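Side-chain contacts in alginate lyase (Paenibacillus sp. FPU-7, PDB 6KFN), which probably cleaves the polysaccharide alginate by beta-elimination, as an alginate lyase built on a right-handed parallel beta-helix: residues V119-R122 with D127-I130; I184-K187 with G192-V195. All blocks are in the same frame, centred on the assembly; numbering follows the deposited sequence.

Contact 1 of 2, residues V119-R122 with D127-I130; sequences VHFR and DNII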
ATOM      1  N   VAL A 119      -0.322   3.913   2.486  1.00  4.36           N
ATOM      2  CA  VAL A 119       1.052   3.763   2.005  1.00  4.60           C
ATOM      3  C   VAL A 119       1.084   4.237   0.568  1.00  5.05           C
ATOM      4  O   VAL A 119       0.228   3.836  -0.226  1.00  6.69           O
ATOM      5  CB  VAL A 119       1.532   2.307   2.107  1.00  5.69           C
ATOM      6  CG1 VAL A 119       2.944   2.114   1.516  1.00  7.66           C
ATOM      7  CG2 VAL A 119       1.502   1.853   3.569  1.00  6.99           C
ATOM      8  N   HIS A 120       2.082   5.034   0.203  1.00  5.23           N
ATOM      9  CA  HIS A 120       2.197   5.535  -1.159  1.00  5.11           C
ATOM     10  C   HIS A 120       3.637   5.390  -1.635  1.00  5.03           C
ATOM     11  O   HIS A 120       4.554   5.954  -1.043  1.00  6.25           O
ATOM     12  CB  HIS A 120       1.762   6.978  -1.210  1.00  5.75           C
ATOM     13  CG  HIS A 120       1.553   7.549  -2.587  1.00  5.45           C
ATOM     14  ND1 HIS A 120       0.682   8.570  -2.778  1.00  6.25           N
ATOM     15  CD2 HIS A 120       2.020   7.226  -3.825  1.00  5.60           C
ATOM     16  CE1 HIS A 120       0.666   8.918  -4.056  1.00  7.69           C
ATOM     17  NE2 HIS A 120       1.503   8.141  -4.702  1.00  5.81           N
ATOM     18  N   PHE A 121       3.830   4.594  -2.699  1.00  4.81           N
ATOM     19  CA  PHE A 121       5.119   4.471  -3.385  1.00  5.00           C
ATOM     20  C   PHE A 121       5.150   5.519  -4.504  1.00  4.60           C
ATOM     21  O   PHE A 121       4.366   5.419  -5.447  1.00  5.83           O
ATOM     22  CB  PHE A 121       5.285   3.090  -4.005  1.00  5.21           C
ATOM     23  CG  PHE A 121       5.197   1.950  -3.020  1.00  4.98           C
ATOM     24  CD1 PHE A 121       6.296   1.572  -2.311  1.00  6.00           C
ATOM     25  CD2 PHE A 121       4.023   1.269  -2.820  1.00  6.36           C
ATOM     26  CE1 PHE A 121       6.245   0.527  -1.410  1.00  7.13           C
ATOM     27  CE2 PHE A 121       3.953   0.223  -1.926  1.00  7.54           C
ATOM     28  CZ  PHE A 121       5.091  -0.161  -1.209  1.00  6.89           C
ATOM     29  N   ARG A 122       6.000   6.540  -4.378  1.00  4.82           N
ATOM     30  CA  ARG A 122       5.934   7.687  -5.288  1.00  4.88           C
ATOM     31  C   ARG A 122       7.309   8.029  -5.830  1.00  4.74           C
ATOM     32  O   ARG A 122       8.361   7.692  -5.266  1.00  4.91           O
ATOM     33  CB  ARG A 122       5.296   8.880  -4.536  1.00  5.08           C
ATOM     34  CG  ARG A 122       4.797  10.005  -5.428  1.00  6.33           C
ATOM     35  CD  ARG A 122       4.032  11.073  -4.675  1.00  7.12           C
ATOM     36  NE  ARG A 122       4.930  11.833  -3.810  1.00  7.12           N
ATOM     37  CZ  ARG A 122       4.524  12.812  -3.015  1.00  8.83           C
ATOM     38  NH1 ARG A 122       3.261  13.198  -2.989  1.00 11.23           N
ATOM     39  NH2 ARG A 122       5.404  13.430  -2.233  1.00 10.76           N
ATOM     40  N   ASP A 127      11.286  -1.532  -6.195  1.00  4.57           N
ATOM     41  CA  ASP A 127      11.922  -2.681  -5.567  1.00  4.57           C
ATOM     42  C   ASP A 127      11.720  -2.690  -4.056  1.00  4.76           C
ATOM     43  O   ASP A 127      12.581  -3.147  -3.306  1.00  5.80           O
ATOM     44  CB  ASP A 127      13.412  -2.812  -5.928  1.00  5.68           C
ATOM     45  CG  ASP A 127      13.591  -2.870  -7.424  1.00  6.35           C
ATOM     46  OD1 ASP A 127      13.147  -3.885  -8.028  1.00  7.47           O
ATOM     47  OD2 ASP A 127      14.152  -1.909  -8.021  1.00  8.51           O
ATOM     48  N   ASN A 128      10.563  -2.195  -3.611  1.00  4.57           N
ATOM     49  CA  ASN A 128      10.205  -2.183  -2.197  1.00  4.53           C
ATOM     50  C   ASN A 128       9.234  -3.322  -1.910  1.00  4.43           C
ATOM     51  O   ASN A 128       8.643  -3.896  -2.822  1.00  4.95           O
ATOM     52  CB  ASN A 128       9.567  -0.858  -1.835  1.00  4.41           C
ATOM     53  CG  ASN A 128      10.457   0.318  -2.206  1.00  4.40           C
ATOM     54  OD1 ASN A 128      11.525   0.481  -1.609  1.00  4.86           O
ATOM     55  ND2 ASN A 128      10.033   1.145  -3.145  1.00  4.61           N
ATOM     56  N   ILE A 129       9.058  -3.629  -0.622  1.00  4.71           N
ATOM     57  CA  ILE A 129       8.064  -4.613  -0.203  1.00  5.09           C
ATOM     58  C   ILE A 129       7.370  -4.122   1.055  1.00  4.83           C
ATOM     59  O   ILE A 129       8.014  -3.594   1.951  1.00  5.48           O
ATOM     60  CB  ILE A 129       8.667  -6.015  -0.015  1.00  6.13           C
ATOM     61  CG1 ILE A 129       7.581  -7.058   0.302  1.00  6.63           C
ATOM     62  CG2 ILE A 129       9.789  -6.031   0.981  1.00  7.47           C
ATOM     63  CD1 ILE A 129       8.012  -8.463   0.048  1.00 10.73           C
ATOM     64  N   ILE A 130       6.072  -4.336   1.109  1.00  4.77           N
ATOM     65  CA  ILE A 130       5.316  -4.298   2.346  1.00  4.89           C
ATOM     66  C   ILE A 130       4.704  -5.672   2.544  1.00  4.61           C
ATOM     67  O   ILE A 130       4.013  -6.195   1.665  1.00  5.03           O
ATOM     68  CB  ILE A 130       4.293  -3.149   2.412  1.00  5.17           C
ATOM     69  CG1 ILE A 130       3.586  -3.173   3.769  1.00  5.92           C
ATOM     70  CG2 ILE A 130       3.314  -3.138   1.251  1.00  5.67           C
ATOM     71  CD1 ILE A 130       2.827  -1.910   4.108  1.00  7.22           C
TER

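Contact 2 of 2, residues I184-K187 with G192-V195; sequences IDIK and GTIV. With NA (sodium ion), chain B.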
ATOM      1  N   ILE A 184      -5.987  -1.266  -3.025  1.00  4.11           N
ATOM      2  CA  ILE A 184      -4.748  -1.055  -3.748  1.00  4.01           C
ATOM      3  C   ILE A 184      -5.097  -0.369  -5.072  1.00  3.75           C
ATOM      4  O   ILE A 184      -5.915  -0.868  -5.838  1.00  4.40           O
ATOM      5  CB  ILE A 184      -3.966  -2.327  -4.018  1.00  4.71           C
ATOM      6  CG1 ILE A 184      -3.762  -3.113  -2.703  1.00  5.32           C
ATOM      7  CG2 ILE A 184      -2.626  -2.018  -4.683  1.00  5.80           C
ATOM      8  CD1 ILE A 184      -3.261  -4.498  -2.882  1.00  6.41           C
ATOM      9  N   ASP A 185      -4.456   0.781  -5.321  1.00  3.82           N
ATOM     10  CA  ASP A 185      -4.623   1.533  -6.574  1.00  3.94           C
ATOM     11  C   ASP A 185      -3.261   1.568  -7.238  1.00  3.69           C
ATOM     12  O   ASP A 185      -2.334   2.167  -6.700  1.00  4.46           O
ATOM     13  CB  ASP A 185      -5.184   2.910  -6.288  1.00  4.83           C
ATOM     14  CG  ASP A 185      -5.639   3.662  -7.517  1.00  5.99           C
ATOM     15  OD1 ASP A 185      -5.548   3.128  -8.607  1.00  8.33           O
ATOM     16  OD2 ASP A 185      -6.145   4.812  -7.325  1.00  7.63           O
ATOM     17  N   ILE A 186      -3.132   0.846  -8.362  1.00  3.65           N
ATOM     18  CA  ILE A 186      -1.862   0.696  -9.079  1.00  3.89           C
ATOM     19  C   ILE A 186      -1.909   1.653 -10.266  1.00  3.84           C
ATOM     20  O   ILE A 186      -2.676   1.419 -11.204  1.00  4.66           O
ATOM     21  CB  ILE A 186      -1.659  -0.754  -9.515  1.00  4.21           C
ATOM     22  CG1 ILE A 186      -1.665  -1.695  -8.311  1.00  4.98           C
ATOM     23  CG2 ILE A 186      -0.375  -0.873 -10.319  1.00  4.82           C
ATOM     24  CD1 ILE A 186      -1.632  -3.165  -8.647  1.00  5.71           C
ATOM     25  N   LYS A 187      -1.136   2.729 -10.227  1.00  4.02           N
ATOM     26  CA  LYS A 187      -1.276   3.767 -11.225  1.00  4.19           C
ATOM     27  C   LYS A 187      -0.606   3.446 -12.555  1.00  4.04           C
ATOM     28  O   LYS A 187       0.390   2.716 -12.662  1.00  4.18           O
ATOM     29  CB  LYS A 187      -0.703   5.088 -10.706  1.00  4.99           C
ATOM     30  CG  LYS A 187      -1.480   5.638  -9.514  1.00  6.67           C
ATOM     31  CD  LYS A 187      -2.942   5.905  -9.904  1.00 24.50           C
ATOM     32  CE  LYS A 187      -3.814   6.522  -8.868  1.00 44.91           C
ATOM     33  NZ  LYS A 187      -5.249   6.590  -9.244  1.00 64.15           N
ATOM     34  N   GLY A 192       5.168  -3.913 -13.028  1.00  4.25           N
ATOM     35  CA  GLY A 192       5.619  -5.063 -12.272  1.00  4.54           C
ATOM     36  C   GLY A 192       5.161  -5.160 -10.828  1.00  4.26           C
ATOM     37  O   GLY A 192       5.763  -5.880 -10.038  1.00  5.47           O
ATOM     38  N   THR A 193       4.117  -4.425 -10.460  1.00  4.29           N
ATOM     39  CA  THR A 193       3.588  -4.501  -9.102  1.00  3.89           C
ATOM     40  C   THR A 193       3.066  -5.907  -8.840  1.00  4.16           C
ATOM     41  O   THR A 193       2.313  -6.444  -9.654  1.00  5.14           O
ATOM     42  CB  THR A 193       2.439  -3.498  -8.940  1.00  4.23           C
ATOM     43  OG1 THR A 193       2.860  -2.185  -9.330  1.00  4.45           O
ATOM     44  CG2 THR A 193       1.984  -3.416  -7.486  1.00  4.92           C
ATOM     45  N   ILE A 194       3.398  -6.458  -7.677  1.00  4.14           N
ATOM     46  CA  ILE A 194       2.907  -7.762  -7.247  0.75  4.14           C
ATOM     47  C   ILE A 194       2.023  -7.562  -6.026  1.00  4.07           C
ATOM     48  O   ILE A 194       2.424  -6.901  -5.069  1.00  4.97           O
ATOM     49  CB  ILE A 194       4.076  -8.718  -6.911  0.75  4.49           C
ATOM     50  CG1 ILE A 194       4.972  -8.932  -8.115  0.75  6.23           C
ATOM     51  CG2 ILE A 194       3.522 -10.052  -6.328  0.75  6.65           C
ATOM     52  CD1 ILE A 194       6.145  -9.843  -7.876  0.75 16.37           C
ATOM     53  N   VAL A 195       0.831  -8.186  -6.052  1.00  4.43           N
ATOM     54  CA  VAL A 195      -0.052  -8.243  -4.893  1.00  4.06           C
ATOM     55  C   VAL A 195      -0.330  -9.729  -4.657  1.00  4.00           C
ATOM     56  O   VAL A 195      -0.945 -10.372  -5.517  1.00  4.66           O
ATOM     57  CB  VAL A 195      -1.378  -7.519  -5.123  1.00  4.53           C
ATOM     58  CG1 VAL A 195      -2.227  -7.622  -3.863  1.00  5.42           C
ATOM     59  CG2 VAL A 195      -1.122  -6.051  -5.517  1.00  5.92           C
TER
HETATM   60 NA    NA B 401      -8.110   5.824  -6.217  1.00  8.11          NA
HETATM   61  O   HOH W   1      -7.321   7.913  -7.177  1.00 21.89           O
HETATM   62  O   HOH W   2     -10.117   6.876  -5.432  1.00 10.65           O
HETATM   63  O   HOH W   3      -9.461   5.319  -8.099  1.00 15.32           O

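Contact 1 of 2, residues V119-R122 with D127-I130
Phe121 and Asn128 form the tighter end of this contact. The CE1 corner of the Phe121 ring lies 3.6 Å from CB of Asn128, which approaches the ring obliquely. The two side chains run past each other in opposite directions, with ring and amide only 13° apart. ND2 of Asn128 comes to 3.9 Å from CD1 of Phe121. The ring reaches this place because CG stands beside the backbone N of Phe121 and opposite its carbonyl carbon (chi1 -59°). Packing is looser toward Ile130. Its CG2 lies at the ring edge, 4.3 Å from Phe121 CZ. Its CD1 reaches across the interior to strand 119-122 and meets Val119 CG2 at 4.0 Å. CG1 lies anti to the backbone N of Ile130 (chi1 -178°), and a near-straight second torsion carries CD1 outward.

These four side chains are buried in the beta-helix, where Met106 also touches Phe121 and Ile130. The partly exposed residues lie elsewhere. Ile129 turns away from strand 119-122. Salt bridges pair Asp127 with Arg167 and Arg122 with Asp99. On the far side of strand 119-122, CD of Arg122 lies 3.8 Å above the His120 ring plane, displaced toward the rim.

The buried amide of Asn128 is well supplied with partners. OD1 accepts from the backbone N of Val104, and ND2 donates to Ala101 O and Asn168 OD1. The Asn128 to Asn168 bond joins successive coils, consistent with the asparagine stacks of parallel beta-helices. The chemistry is therefore divided: apolar packing joins the two segments, while hydrogen bonds to other coils fix the amide beside the ring.

Contact 2 of 2, residues I184-K187 with G192-V195
No flat side-chain group lies where Ile184 and Ile186 meet Thr193 and Val195; the carboxylate of Asp185 points to the other side of strand 184-186. Lys187 NZ meets OD2 of Asp185 at 2.8 Å, from above the carboxylate plane and 41° out of it. OD2 also binds the sodium ion at 2.5 Å, and OD1 makes a salt bridge to Lys218. Water 1, a sodium ligand, accepts a hydrogen bond from Lys187 NZ. Three waters and the side chains of Glu147 and Glu182 complete the sodium site. Two lysines and the sodium ion gather at one carboxylate and hold its orientation.

The inner side of the strand is apolar. Ile184 and Val195 meet tip to tip, and CD1 of Ile184 presses to 3.4 Å from Val195 CG1, closer than usual for two carbons. CD1 of Ile186 is less tightly placed, 4.3 Å from Val195 CG2. Thr193 meets Ile186 with both branches: OG1 lies 3.6 Å from CG2 of Ile186, and CG2 lies 3.8 Å from its CD1. With CG1 beside the backbone N (chi1 -59°), CG2 of Ile186 lies anti to that N and meets OG1. An alanine in place of Ile186 would probably leave both branches of Thr193 without their apolar partner and open a gap beside Val195.

Ile170 of strand 169-171 touches Ile184 and Val195, as does Phe200 of strand 199-201. Ile224 of strand 223-230 packs on Ile186 and Val195. Strands 169-171 and 223-230 flank strand 194-196 on its own face, and strand 199-201 follows it along the chain.

In the fold
From the N terminus, the chain reaches strand 119-122 after several coils of the beta-helix. Contact 1 then closes the short turn 123-126, as the chain passes to strand 129-131. Strands 149-151 and 169-171 follow. Contact 2 closes the equivalent turn 188-191, between strands 184-186 and 194-196. The two loops are in series and neither nest nor cross. Each contact joins the same two faces of the helix across its interior. Strand 149-151 separates their first strands in one sheet, and strand 169-171 separates their second strands on the other face. Their centres are about 10 Å apart and they do not touch; Ile170, on the intervening strand, packs against both.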